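Local coordinates for zona pellucida sperm-binding protein 1 (Gallus gallus, PDB 6GF6) that probably cross-links egg coat filaments through a homodimer of its N-terminal ZP-N1 domain, the part in this structure, in an extracellular matrix involved in fertilization, at residues L8-D13 / A98-Q103; Q20-P25 / G62-A67; R29-K34 / V85-M90; R80-V85 / Q103-R108. The protein carries 2 engineered substitutions. All blocks are in the same frame, centred on the assembly; numbering follows the deposited sequence.

Contact 1: residues L8-D13 / A98-Q103. Engineered in segment 98-103: Gln-103 (natural residue Asn).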
loop_
_atom_site.group_PDB
_atom_site.type_symbol
_atom_site.label_atom_id
_atom_site.label_comp_id
_atom_site.label_asym_id
_atom_site.label_seq_id
_atom_site.Cartn_x
_atom_site.Cartn_y
_atom_site.Cartn_z
ATOM N N LEU B 8 -17.365 13.043 -12.693
ATOM C CA LEU B 8 -16.711 12.307 -11.615
ATOM C C LEU B 8 -15.707 13.211 -10.911
ATOM O O LEU B 8 -14.903 13.881 -11.564
ATOM C CB LEU B 8 -16.021 11.053 -12.159
ATOM C CG LEU B 8 -15.255 10.185 -11.149
ATOM C CD1 LEU B 8 -16.185 9.577 -10.104
ATOM C CD2 LEU B 8 -14.476 9.085 -11.875
ATOM N N GLN B 9 -15.751 13.240 -9.584
ATOM C CA GLN B 9 -14.793 14.018 -8.809
ATOM C C GLN B 9 -13.576 13.161 -8.478
ATOM O O GLN B 9 -13.713 12.072 -7.910
ATOM C CB GLN B 9 -15.435 14.536 -7.521
ATOM C CG GLN B 9 -16.548 15.555 -7.738
ATOM C CD GLN B 9 -16.074 16.807 -8.453
ATOM O OE1 GLN B 9 -15.307 17.596 -7.901
ATOM N NE2 GLN B 9 -16.532 16.996 -9.687
ATOM N N TYR B 10 -12.390 13.665 -8.818
ATOM C CA TYR B 10 -11.150 12.966 -8.515
ATOM C C TYR B 10 -9.995 13.957 -8.489
ATOM O O TYR B 10 -10.084 15.066 -9.020
ATOM C CB TYR B 10 -10.861 11.843 -9.522
ATOM C CG TYR B 10 -10.704 12.311 -10.950
ATOM C CD1 TYR B 10 -9.502 12.829 -11.404
ATOM C CD2 TYR B 10 -11.755 12.207 -11.854
ATOM C CE1 TYR B 10 -9.355 13.260 -12.709
ATOM C CE2 TYR B 10 -11.613 12.627 -13.165
ATOM C CZ TYR B 10 -10.407 13.150 -13.587
ATOM O OH TYR B 10 -10.254 13.569 -14.891
ATOM N N HIS B 11 -8.910 13.532 -7.847
ATOM C CA HIS B 11 -7.666 14.285 -7.801
ATOM C C HIS B 11 -6.566 13.314 -7.402
ATOM O O HIS B 11 -6.836 12.212 -6.922
ATOM C CB HIS B 11 -7.754 15.439 -6.802
ATOM C CG HIS B 11 -7.724 14.986 -5.378
ATOM N ND1 HIS B 11 -8.853 14.566 -4.705
ATOM C CD2 HIS B 11 -6.699 14.871 -4.500
ATOM C CE1 HIS B 11 -8.525 14.218 -3.474
ATOM N NE2 HIS B 11 -7.225 14.395 -3.322
ATOM N N TYR B 12 -5.317 13.745 -7.569
ATOM C CA TYR B 12 -4.177 12.926 -7.180
ATOM C C TYR B 12 -3.149 13.752 -6.413
ATOM O O TYR B 12 -3.083 14.981 -6.525
ATOM C CB TYR B 12 -3.519 12.245 -8.393
ATOM C CG TYR B 12 -2.763 13.149 -9.337
ATOM C CD1 TYR B 12 -3.400 13.765 -10.404
ATOM C CD2 TYR B 12 -1.399 13.362 -9.178
ATOM C CE1 TYR B 12 -2.708 14.587 -11.273
ATOM C CE2 TYR B 12 -0.695 14.181 -10.047
ATOM C CZ TYR B 12 -1.358 14.789 -11.095
ATOM O OH TYR B 12 -0.674 15.598 -11.971
ATOM N N ASP B 13 -2.365 13.047 -5.600
ATOM C CA ASP B 13 -1.342 13.643 -4.756
ATOM C C ASP B 13 0.019 13.062 -5.110
ATOM O O ASP B 13 0.147 11.855 -5.349
ATOM C CB ASP B 13 -1.634 13.379 -3.269
ATOM C CG ASP B 13 -2.962 13.960 -2.817
ATOM O OD1 ASP B 13 -3.275 15.098 -3.215
ATOM O OD2 ASP B 13 -3.710 13.265 -2.093
ATOM N N ALA B 98 -19.015 6.348 -17.806
ATOM C CA ALA B 98 -18.092 7.363 -18.291
ATOM C C ALA B 98 -16.673 6.837 -18.171
ATOM O O ALA B 98 -16.379 5.965 -17.348
ATOM C CB ALA B 98 -18.242 8.679 -17.520
ATOM N N SER B 99 -15.793 7.386 -19.001
ATOM C CA SER B 99 -14.395 6.992 -19.015
ATOM C C SER B 99 -13.524 8.239 -18.965
ATOM O O SER B 99 -13.731 9.181 -19.739
ATOM C CB SER B 99 -14.080 6.161 -20.254
ATOM O OG SER B 99 -12.747 5.702 -20.221
ATOM N N TYR B 100 -12.566 8.248 -18.039
ATOM C CA TYR B 100 -11.664 9.372 -17.865
ATOM C C TYR B 100 -10.225 8.878 -17.922
ATOM O O TYR B 100 -9.911 7.767 -17.486
ATOM C CB TYR B 100 -11.910 10.113 -16.537
ATOM C CG TYR B 100 -13.362 10.449 -16.262
ATOM C CD1 TYR B 100 -14.250 9.480 -15.808
ATOM C CD2 TYR B 100 -13.848 11.736 -16.463
ATOM C CE1 TYR B 100 -15.576 9.784 -15.556
ATOM C CE2 TYR B 100 -15.172 12.049 -16.217
ATOM C CZ TYR B 100 -16.035 11.068 -15.765
ATOM O OH TYR B 100 -17.358 11.373 -15.520
ATOM N N GLU B 101 -9.356 9.718 -18.470
ATOM C CA GLU B 101 -7.930 9.444 -18.538
ATOM C C GLU B 101 -7.197 10.522 -17.757
ATOM O O GLU B 101 -7.499 11.711 -17.896
ATOM C CB GLU B 101 -7.430 9.417 -19.978
ATOM C CG GLU B 101 -5.937 9.197 -20.086
ATOM C CD GLU B 101 -5.474 9.049 -21.520
ATOM O OE1 GLU B 101 -6.187 8.395 -22.315
ATOM O OE2 GLU B 101 -4.396 9.593 -21.848
ATOM N N VAL B 102 -6.228 10.104 -16.945
ATOM C CA VAL B 102 -5.480 11.014 -16.088
ATOM C C VAL B 102 -4.000 10.722 -16.249
ATOM O O VAL B 102 -3.577 9.563 -16.160
ATOM C CB VAL B 102 -5.879 10.867 -14.607
ATOM C CG1 VAL B 102 -5.168 11.913 -13.755
ATOM C CG2 VAL B 102 -7.376 10.976 -14.439
ATOM N N GLN B 103 -3.213 11.776 -16.430
ATOM C CA GLN B 103 -1.762 11.684 -16.475
ATOM C C GLN B 103 -1.239 12.249 -15.162
ATOM O O GLN B 103 -1.236 13.466 -14.961
ATOM C CB GLN B 103 -1.204 12.442 -17.679
ATOM C CG GLN B 103 0.247 12.109 -17.999
ATOM C CD GLN B 103 0.799 12.900 -19.177
ATOM O OE1 GLN B 103 1.377 12.332 -20.105
ATOM N NE2 GLN B 103 0.633 14.216 -19.137
#
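Tyr-100 reaches from strand 98-103 to strand 9-13, which runs beside it in nearly the same direction but in the other sheet of the ZP-N1 sandwich, the two axes 9.4 Å apart. Its CB lies near the hydroxyl of Tyr-10. Chi1 of -48° sets CG anti to the carbonyl carbon, and there CG and CD2 meet the edge of the Tyr-10 ring in an offset edge-to-face pair, planes 67° apart, with Tyr-10 CE2 4.1 Å from Tyr-100 CD2. CE1 and CZ pass obliquely by Leu-8, whose CB is 3.6 Å from Tyr-100 CZ. At the tip, OH accepts a hydrogen bond from Leu-8 N at 3.3 Å, and another from Leu-7 N. Farther along, Val-102 CG2 touches Tyr-10 CE1 at 3.5 Å. Since no backbone pairs with backbone here, the two sheets are joined by tyrosine rings packed on aliphatic groups, with the phenol oxygens of Tyr-100 and Tyr-12 accepting from main-chain N-H groups of Leu-8 and Thr-105.

Contact 2: residues Q20-P25 / G62-A67; sequences QLLAYP and GLIFSA
Gln-20 to Ala-23 pair with Ser-66 to Leu-63 as antiparallel neighbours, 168° between their directions, inside the four-stranded sheet of the Ig-like ZP-N sandwich. Two hydrogen-bonded pairs, Leu-21 with Phe-65 and Ala-23 with Leu-63, give four main-chain bonds, from 2.7 Å for Leu-21 N to Phe-65 O up to 3.0 Å for Ala-23 N to Leu-63 O. On the face of Leu-21, Ala-23, Leu-63 and Phe-65 the contact is apolar and turned to the other sheet: Leu-21 CB sits at the edge of the Phe-65 ring, which leans on Phe-33, Leu-83 and Val-85. Pro-25 CG meets Leu-63 CD1 at 4.2 Å. On the other face Gln-20, Ile-64 and Ser-66 pack on Phe-39, Thr-41 and Phe-43 of the second subunit. Chi1 of 63° puts Gln-20 CG between the backbone N and carbonyl carbon, and the extended chain beyond lies beside Ile-64, its NE2 bonded to Asp-13. OE1 accepts a hydrogen bond from a water at 2.8 Å, and that water accepts one from Ser-66 OG.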
loop_
_atom_site.group_PDB
_atom_site.type_symbol
_atom_site.label_atom_id
_atom_site.label_comp_id
_atom_site.label_asym_id
_atom_site.label_seq_id
_atom_site.Cartn_x
_atom_site.Cartn_y
_atom_site.Cartn_z
ATOM N N GLN B 20 -0.900 8.873 -5.301
ATOM C CA GLN B 20 -2.213 8.278 -5.104
ATOM C C GLN B 20 -3.260 9.077 -5.865
ATOM O O GLN B 20 -3.188 10.305 -5.931
ATOM C CB GLN B 20 -2.588 8.202 -3.617
ATOM C CG GLN B 20 -2.717 9.549 -2.929
ATOM C CD GLN B 20 -3.364 9.445 -1.564
ATOM O OE1 GLN B 20 -3.600 8.347 -1.057
ATOM N NE2 GLN B 20 -3.662 10.590 -0.962
ATOM N N LEU B 21 -4.228 8.366 -6.438
ATOM C CA LEU B 21 -5.344 8.940 -7.179
ATOM C C LEU B 21 -6.637 8.634 -6.434
ATOM O O LEU B 21 -6.943 7.465 -6.177
ATOM C CB LEU B 21 -5.377 8.375 -8.600
ATOM C CG LEU B 21 -6.500 8.772 -9.551
ATOM C CD1 LEU B 21 -6.588 10.262 -9.714
ATOM C CD2 LEU B 21 -6.243 8.128 -10.891
ATOM N N LEU B 22 -7.386 9.676 -6.076
ATOM C CA LEU B 22 -8.613 9.528 -5.304
ATOM C C LEU B 22 -9.813 9.903 -6.164
ATOM O O LEU B 22 -9.814 10.953 -6.813
ATOM C CB LEU B 22 -8.572 10.380 -4.038
ATOM C CG LEU B 22 -7.412 10.076 -3.087
ATOM C CD1 LEU B 22 -6.160 10.849 -3.478
ATOM C CD2 LEU B 22 -7.813 10.393 -1.658
ATOM N N ALA B 23 -10.823 9.034 -6.176
ATOM C CA ALA B 23 -12.036 9.231 -6.959
ATOM C C ALA B 23 -13.253 9.063 -6.065
ATOM O O ALA B 23 -13.259 8.217 -5.165
ATOM C CB ALA B 23 -12.113 8.237 -8.131
ATOM N N TYR B 24 -14.286 9.863 -6.326
ATOM C CA TYR B 24 -15.477 9.919 -5.478
ATOM C C TYR B 24 -16.721 9.690 -6.331
ATOM O O TYR B 24 -17.415 10.640 -6.718
ATOM C CB TYR B 24 -15.538 11.250 -4.728
ATOM C CG TYR B 24 -14.301 11.519 -3.896
ATOM C CD1 TYR B 24 -13.182 12.136 -4.453
ATOM C CD2 TYR B 24 -14.238 11.135 -2.566
ATOM C CE1 TYR B 24 -12.046 12.378 -3.699
ATOM C CE2 TYR B 24 -13.106 11.369 -1.803
ATOM C CZ TYR B 24 -12.015 11.991 -2.374
ATOM O OH TYR B 24 -10.889 12.224 -1.617
ATOM N N PRO B 25 -17.040 8.435 -6.631
ATOM C CA PRO B 25 -18.241 8.147 -7.427
ATOM C C PRO B 25 -19.521 8.376 -6.631
ATOM O O PRO B 25 -19.563 8.261 -5.404
ATOM C CB PRO B 25 -18.067 6.674 -7.807
ATOM C CG PRO B 25 -17.227 6.109 -6.729
ATOM C CD PRO B 25 -16.304 7.210 -6.283
ATOM N N GLY B 62 -14.696 6.576 -0.723
ATOM C CA GLY B 62 -13.902 6.926 -1.885
ATOM C C GLY B 62 -12.908 5.833 -2.238
ATOM O O GLY B 62 -12.485 5.044 -1.396
ATOM N N LEU B 63 -12.538 5.790 -3.514
ATOM C CA LEU B 63 -11.623 4.781 -4.029
ATOM C C LEU B 63 -10.241 5.381 -4.246
ATOM O O LEU B 63 -10.108 6.523 -4.696
ATOM C CB LEU B 63 -12.161 4.179 -5.326
ATOM C CG LEU B 63 -13.570 3.584 -5.163
ATOM C CD1 LEU B 63 -14.185 3.194 -6.495
ATOM C CD2 LEU B 63 -13.538 2.387 -4.230
ATOM N N ILE B 64 -9.217 4.616 -3.875
ATOM C CA ILE B 64 -7.841 5.093 -3.816
ATOM C C ILE B 64 -6.988 4.170 -4.672
ATOM O O ILE B 64 -6.939 2.960 -4.424
ATOM C CB ILE B 64 -7.321 5.126 -2.372
ATOM C CG1 ILE B 64 -8.233 5.988 -1.487
ATOM C CG2 ILE B 64 -5.898 5.656 -2.336
ATOM C CD1 ILE B 64 -7.963 5.845 0.003
ATOM N N PHE B 65 -6.288 4.743 -5.646
ATOM C CA PHE B 65 -5.272 4.038 -6.416
ATOM C C PHE B 65 -3.909 4.551 -5.969
ATOM O O PHE B 65 -3.657 5.760 -6.021
ATOM C CB PHE B 65 -5.444 4.269 -7.914
ATOM C CG PHE B 65 -4.302 3.736 -8.734
ATOM C CD1 PHE B 65 -4.044 2.373 -8.784
ATOM C CD2 PHE B 65 -3.435 4.599 -9.387
ATOM C CE1 PHE B 65 -2.988 1.879 -9.531
ATOM C CE2 PHE B 65 -2.367 4.111 -10.127
ATOM C CZ PHE B 65 -2.140 2.753 -10.192
ATOM N N SER B 66 -3.059 3.645 -5.484
ATOM C CA SER B 66 -1.719 3.963 -4.998
ATOM C C SER B 66 -0.664 3.378 -5.931
ATOM O O SER B 66 -0.810 2.242 -6.400
ATOM C CB SER B 66 -1.514 3.407 -3.589
ATOM O OG SER B 66 -2.539 3.857 -2.715
ATOM N N ALA B 67 0.387 4.156 -6.217
ATOM C CA ALA B 67 1.458 3.723 -7.112
ATOM C C ALA B 67 2.815 4.213 -6.618
ATOM O O ALA B 67 3.006 5.418 -6.429
ATOM C CB ALA B 67 1.205 4.232 -8.532
HETATM O O HOH W 1 -2.674 5.727 -0.789
#

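Contact 3: residues R29-K34 / V85-M90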
loop_
_atom_site.group_PDB
_atom_site.type_symbol
_atom_site.label_atom_id
_atom_site.label_comp_id
_atom_site.label_asym_id
_atom_site.label_seq_id
_atom_site.Cartn_x
_atom_site.Cartn_y
_atom_site.Cartn_z
ATOM N N ARG B 29 -22.744 4.097 -7.970
ATOM C CA ARG B 29 -21.718 3.875 -8.976
ATOM C C ARG B 29 -20.410 3.434 -8.321
ATOM O O ARG B 29 -20.217 3.558 -7.110
ATOM C CB ARG B 29 -21.504 5.127 -9.819
ATOM C CG ARG B 29 -22.764 5.581 -10.517
ATOM C CD ARG B 29 -22.503 6.726 -11.470
ATOM N NE ARG B 29 -23.666 6.990 -12.309
ATOM C CZ ARG B 29 -23.670 7.820 -13.344
ATOM N NH1 ARG B 29 -22.567 8.471 -13.682
ATOM N NH2 ARG B 29 -24.779 7.995 -14.049
ATOM N N THR B 30 -19.522 2.881 -9.139
ATOM C CA THR B 30 -18.169 2.572 -8.706
ATOM C C THR B 30 -17.206 3.024 -9.795
ATOM O O THR B 30 -17.610 3.535 -10.843
ATOM C CB THR B 30 -17.994 1.088 -8.374
ATOM O OG1 THR B 30 -16.704 0.893 -7.777
ATOM C CG2 THR B 30 -18.114 0.227 -9.617
ATOM N N VAL B 31 -15.916 2.839 -9.535
ATOM C CA VAL B 31 -14.859 3.236 -10.455
ATOM C C VAL B 31 -13.917 2.052 -10.595
ATOM O O VAL B 31 -13.583 1.399 -9.601
ATOM C CB VAL B 31 -14.106 4.492 -9.967
ATOM C CG1 VAL B 31 -12.957 4.851 -10.897
ATOM C CG2 VAL B 31 -15.056 5.666 -9.845
ATOM N N HIS B 32 -13.563 1.722 -11.830
ATOM C CA HIS B 32 -12.535 0.736 -12.111
ATOM C C HIS B 32 -11.308 1.442 -12.665
ATOM O O HIS B 32 -11.426 2.347 -13.501
ATOM C CB HIS B 32 -13.044 -0.320 -13.097
ATOM C CG HIS B 32 -14.001 -1.292 -12.485
ATOM N ND1 HIS B 32 -14.518 -2.365 -13.175
ATOM C CD2 HIS B 32 -14.526 -1.358 -11.238
ATOM C CE1 HIS B 32 -15.324 -3.047 -12.382
ATOM N NE2 HIS B 32 -15.346 -2.456 -11.201
ATOM N N PHE B 33 -10.138 1.037 -12.179
ATOM C CA PHE B 33 -8.868 1.646 -12.545
ATOM C C PHE B 33 -8.082 0.707 -13.449
ATOM O O PHE B 33 -8.056 -0.508 -13.227
ATOM C CB PHE B 33 -8.033 1.974 -11.301
ATOM C CG PHE B 33 -8.673 2.974 -10.376
ATOM C CD1 PHE B 33 -9.593 2.569 -9.422
ATOM C CD2 PHE B 33 -8.341 4.317 -10.449
ATOM C CE1 PHE B 33 -10.177 3.486 -8.565
ATOM C CE2 PHE B 33 -8.921 5.239 -9.595
ATOM C CZ PHE B 33 -9.840 4.822 -8.653
ATOM N N LYS B 34 -7.442 1.276 -14.469
ATOM C CA LYS B 34 -6.539 0.534 -15.337
ATOM C C LYS B 34 -5.307 1.381 -15.618
ATOM O O LYS B 34 -5.417 2.587 -15.861
ATOM C CB LYS B 34 -7.202 0.137 -16.663
ATOM C CG LYS B 34 -8.281 -0.930 -16.550
ATOM C CD LYS B 34 -9.661 -0.311 -16.393
ATOM C CE LYS B 34 -10.758 -1.344 -16.608
ATOM N NZ LYS B 34 -10.711 -2.432 -15.593
ATOM N N VAL B 85 -3.450 6.654 -16.144
ATOM C CA VAL B 85 -4.450 5.761 -15.577
ATOM C C VAL B 85 -5.787 6.084 -16.218
ATOM O O VAL B 85 -6.100 7.252 -16.463
ATOM C CB VAL B 85 -4.545 5.901 -14.042
ATOM C CG1 VAL B 85 -5.624 4.979 -13.485
ATOM C CG2 VAL B 85 -3.206 5.597 -13.391
ATOM N N GLN B 86 -6.576 5.050 -16.486
ATOM C CA GLN B 86 -7.941 5.208 -16.966
ATOM C C GLN B 86 -8.907 4.902 -15.833
ATOM O O GLN B 86 -8.749 3.898 -15.132
ATOM C CB GLN B 86 -8.216 4.291 -18.160
ATOM C CG GLN B 86 -9.584 4.502 -18.789
ATOM C CD GLN B 86 -9.884 3.502 -19.883
ATOM O OE1 GLN B 86 -9.172 2.513 -20.046
ATOM N NE2 GLN B 86 -10.950 3.748 -20.633
ATOM N N LEU B 87 -9.882 5.785 -15.638
ATOM C CA LEU B 87 -10.963 5.583 -14.681
ATOM C C LEU B 87 -12.230 5.275 -15.453
ATOM O O LEU B 87 -12.631 6.054 -16.325
ATOM C CB LEU B 87 -11.178 6.813 -13.804
ATOM C CG LEU B 87 -10.027 7.235 -12.904
ATOM C CD1 LEU B 87 -9.025 8.018 -13.704
ATOM C CD2 LEU B 87 -10.551 8.069 -11.748
ATOM N N GLU B 88 -12.850 4.148 -15.141
ATOM C CA GLU B 88 -14.105 3.753 -15.762
ATOM C C GLU B 88 -15.191 3.856 -14.705
ATOM O O GLU B 88 -15.249 3.035 -13.784
ATOM C CB GLU B 88 -14.019 2.344 -16.335
ATOM C CG GLU B 88 -13.102 2.248 -17.534
ATOM C CD GLU B 88 -13.236 0.936 -18.272
ATOM O OE1 GLU B 88 -13.667 -0.065 -17.659
ATOM O OE2 GLU B 88 -12.894 0.912 -19.472
ATOM N N GLU B 89 -16.022 4.881 -14.816
ATOM C CA GLU B 89 -17.172 4.999 -13.935
ATOM C C GLU B 89 -18.225 3.994 -14.364
ATOM O O GLU B 89 -18.587 3.929 -15.541
ATOM C CB GLU B 89 -17.732 6.421 -13.970
ATOM C CG GLU B 89 -18.839 6.663 -12.957
ATOM C CD GLU B 89 -19.365 8.087 -12.981
ATOM O OE1 GLU B 89 -20.172 8.434 -12.095
ATOM O OE2 GLU B 89 -18.985 8.854 -13.891
ATOM N N MET B 90 -18.694 3.181 -13.425
ATOM C CA MET B 90 -19.544 2.059 -13.777
ATOM C C MET B 90 -20.806 2.042 -12.931
ATOM O O MET B 90 -20.772 2.307 -11.726
ATOM C CB MET B 90 -18.794 0.737 -13.639
ATOM C CG MET B 90 -17.762 0.546 -14.737
ATOM S SD MET B 90 -16.897 -1.011 -14.621
ATOM C CE MET B 90 -18.247 -2.186 -14.720
#
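Arg-29 opens the pairing of strand 30-34 with strand 85-90, antiparallel neighbours in the second sheet of the Ig-like ZP-N sandwich. Its extended chain carries NH1 to Glu-89 OE1, a 2.9 Å salt bridge that lies in the guanidinium plane but meets the carboxylate from above, 71° out of plane. Thr-30 then exchanges two main-chain hydrogen bonds with Met-90, the first of three such pairs. Val-31 points to the sandwich interior, its CG1 3.9 Å from Leu-87 CB. His-32, paired with Glu-88, lies on the other, largely polar face; Met-90 SD sits over one face of its imidazole, offset toward the rim, 3.5 Å from the ring centroid and 3.1 Å from His-32 ND1. Phe-33 turns inward again, CE2 3.9 Å from Leu-87 CD2, and Leu-21 and Ala-23 of the facing sheet pack on both residues. Lys-34, paired with Gln-86, joins His-32 and Glu-88 as a zinc-site residue in other structures of this protein. Glu-88 OE2 pairs with Arg-42, while Lys-34 NZ turns to Glu-44, at a separation too short to be trusted in detail. Lys-34 is bent at chi2 (93°), which turns CD aside; beyond it CE lies 3.3 Å from Glu-88 OE1.

Contact 4: residues R80-V85 / Q103-R108; sequences RYVLRV and QMTCPR. Engineered in segment 103-108: Gln-103 (natural residue Asn).
Val-82 and Gln-103, an engineered residue, meet at CG1 and CG, 3.4 Å apart, on the outer face of a twisted antiparallel ladder whose two hydrogen-bonded pairs are Tyr-81 with Cys-106 and Leu-83 with Met-104. The close-packed side holds Leu-83, Met-104 and Cys-106, all buried: Met-104 CB lies 3.5 Å from Leu-83 O, its SD touches Val-85 CG2, and Cys-106 is disulfide-bonded to Cys-14. The exposed end is built of long polar chains instead. Arg-80 is bent at chi3 (-64°), which turns NE; Thr-105 CG2 lies over the centre of its guanidinium, 3.3 Å above the plane. Arg-108 passes over one face of Tyr-81, a CH-pi contact with CG 4.0 Å from the ring centroid. On the outer face, Arg-84 CG packs on Gln-103 CG while its NH2 pairs with Glu-101. The ladder belongs to hairpin 80-90/96-107: strand 18-24 packs on its buried face through Met-19 and Leu-21, strand 63-68 through Phe-65 and Ala-67, and Leu-36 of strand 30-36 bonds to the backbone of Arg-84.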
loop_
_atom_site.group_PDB
_atom_site.type_symbol
_atom_site.label_atom_id
_atom_site.label_comp_id
_atom_site.label_asym_id
_atom_site.label_seq_id
_atom_site.Cartn_x
_atom_site.Cartn_y
_atom_site.Cartn_z
ATOM N N ARG B 80 10.493 14.059 -14.716
ATOM C CA ARG B 80 9.348 13.862 -13.841
ATOM C C ARG B 80 8.796 12.457 -14.047
ATOM O O ARG B 80 8.937 11.873 -15.122
ATOM C CB ARG B 80 8.260 14.916 -14.094
ATOM C CG ARG B 80 8.692 16.338 -13.758
ATOM C CD ARG B 80 7.554 17.328 -13.923
ATOM N NE ARG B 80 7.093 17.418 -15.306
ATOM C CZ ARG B 80 6.061 18.156 -15.706
ATOM N NH1 ARG B 80 5.711 18.176 -16.987
ATOM N NH2 ARG B 80 5.372 18.874 -14.827
ATOM N N TYR B 81 8.208 11.905 -12.986
ATOM C CA TYR B 81 7.509 10.628 -13.080
ATOM C C TYR B 81 6.139 10.835 -13.703
ATOM O O TYR B 81 5.419 11.769 -13.339
ATOM C CB TYR B 81 7.334 9.990 -11.704
ATOM C CG TYR B 81 8.613 9.658 -10.982
ATOM C CD1 TYR B 81 9.425 8.623 -11.415
ATOM C CD2 TYR B 81 9.003 10.372 -9.855
ATOM C CE1 TYR B 81 10.593 8.311 -10.750
ATOM C CE2 TYR B 81 10.165 10.065 -9.191
ATOM C CZ TYR B 81 10.954 9.034 -9.643
ATOM O OH TYR B 81 12.114 8.723 -8.986
ATOM N N VAL B 82 5.780 9.966 -14.645
ATOM C CA VAL B 82 4.502 10.052 -15.339
ATOM C C VAL B 82 3.843 8.677 -15.337
ATOM O O VAL B 82 4.453 7.686 -15.760
ATOM C CB VAL B 82 4.668 10.576 -16.775
ATOM C CG1 VAL B 82 3.310 10.677 -17.466
ATOM C CG2 VAL B 82 5.361 11.933 -16.753
ATOM N N LEU B 83 2.592 8.627 -14.890
ATOM C CA LEU B 83 1.793 7.409 -14.912
ATOM C C LEU B 83 0.410 7.770 -15.417
ATOM O O LEU B 83 -0.250 8.649 -14.851
ATOM C CB LEU B 83 1.699 6.773 -13.524
ATOM C CG LEU B 83 0.910 5.462 -13.449
ATOM C CD1 LEU B 83 1.596 4.362 -14.233
ATOM C CD2 LEU B 83 0.724 5.034 -12.017
ATOM N N ARG B 84 -0.020 7.094 -16.474
ATOM C CA ARG B 84 -1.322 7.319 -17.080
ATOM C C ARG B 84 -2.285 6.234 -16.625
ATOM O O ARG B 84 -1.959 5.043 -16.678
ATOM C CB ARG B 84 -1.211 7.343 -18.605
ATOM C CG ARG B 84 -0.494 8.580 -19.129
ATOM C CD ARG B 84 -0.335 8.598 -20.645
ATOM N NE ARG B 84 -1.591 8.344 -21.358
ATOM C CZ ARG B 84 -1.826 7.296 -22.145
ATOM N NH1 ARG B 84 -0.898 6.366 -22.352
ATOM N NH2 ARG B 84 -3.004 7.178 -22.739
ATOM N N VAL B 85 -3.450 6.654 -16.144
ATOM C CA VAL B 85 -4.450 5.761 -15.577
ATOM C C VAL B 85 -5.787 6.084 -16.218
ATOM O O VAL B 85 -6.100 7.252 -16.463
ATOM C CB VAL B 85 -4.545 5.901 -14.042
ATOM C CG1 VAL B 85 -5.624 4.979 -13.485
ATOM C CG2 VAL B 85 -3.206 5.597 -13.391
ATOM N N GLN B 103 -3.213 11.776 -16.430
ATOM C CA GLN B 103 -1.762 11.684 -16.475
ATOM C C GLN B 103 -1.239 12.249 -15.162
ATOM O O GLN B 103 -1.236 13.466 -14.961
ATOM C CB GLN B 103 -1.204 12.442 -17.679
ATOM C CG GLN B 103 0.247 12.109 -17.999
ATOM C CD GLN B 103 0.799 12.900 -19.177
ATOM O OE1 GLN B 103 1.377 12.332 -20.105
ATOM N NE2 GLN B 103 0.633 14.216 -19.137
ATOM N N MET B 104 -0.799 11.366 -14.273
ATOM C CA MET B 104 -0.244 11.785 -12.997
ATOM C C MET B 104 1.215 12.158 -13.211
ATOM O O MET B 104 2.040 11.306 -13.565
ATOM C CB MET B 104 -0.402 10.679 -11.955
ATOM C CG MET B 104 -1.857 10.294 -11.691
ATOM S SD MET B 104 -2.069 8.709 -10.843
ATOM C CE MET B 104 -1.596 9.111 -9.172
ATOM N N THR B 105 1.528 13.433 -13.004
ATOM C CA THR B 105 2.862 13.975 -13.213
ATOM C C THR B 105 3.397 14.446 -11.870
ATOM O O THR B 105 2.765 15.268 -11.199
ATOM C CB THR B 105 2.829 15.121 -14.227
ATOM O OG1 THR B 105 2.261 14.654 -15.455
ATOM C CG2 THR B 105 4.223 15.643 -14.499
ATOM N N CYS B 106 4.539 13.900 -11.467
ATOM C CA CYS B 106 5.098 14.194 -10.161
ATOM C C CYS B 106 6.580 14.505 -10.308
ATOM O O CYS B 106 7.247 13.955 -11.193
ATOM C CB CYS B 106 4.895 13.028 -9.183
ATOM S SG CYS B 106 3.150 12.767 -8.747
ATOM N N PRO B 107 7.108 15.416 -9.497
ATOM C CA PRO B 107 8.498 15.834 -9.684
ATOM C C PRO B 107 9.467 14.702 -9.393
ATOM O O PRO B 107 9.210 13.821 -8.571
ATOM C CB PRO B 107 8.657 16.982 -8.682
ATOM C CG PRO B 107 7.650 16.705 -7.634
ATOM C CD PRO B 107 6.489 16.066 -8.330
ATOM N N ARG B 108 10.597 14.747 -10.084
ATOM C CA ARG B 108 11.681 13.799 -9.905
ATOM C C ARG B 108 12.976 14.565 -9.654
ATOM O O ARG B 108 13.167 15.651 -10.205
ATOM C CB ARG B 108 11.822 12.912 -11.152
ATOM C CG ARG B 108 12.874 11.827 -11.084
ATOM C CD ARG B 108 12.871 11.017 -12.373
ATOM N NE ARG B 108 13.787 9.880 -12.323
ATOM C CZ ARG B 108 15.045 9.899 -12.758
ATOM N NH1 ARG B 108 15.565 11.001 -13.293
ATOM N NH2 ARG B 108 15.788 8.807 -12.659
#

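Contacts 2, 3 and 4 are antiparallel ladders within a sheet, whereas contact 1 joins the two sheets by side chains. Contact 2 belongs to the four-stranded sheet; contacts 3 and 4 share strand 80-90 and Val-85 but lie on opposite sides of the chain's centre. Contacts 1 and 4 share strand 96-107 and Gln-103. The apolar faces of contacts 2, 3 and 4 meet in one core, where Phe-65 touches Val-85. Their other faces differ: contact 2 turns to the second subunit, contact 3 bears polar and charged residues of zinc sites, and contact 4 is partly exposed, with arginines. Contact 1 adds aromatic packing and two zinc-site residues, and His-11 O bonds to Leu-22 N, tying it to contact 2.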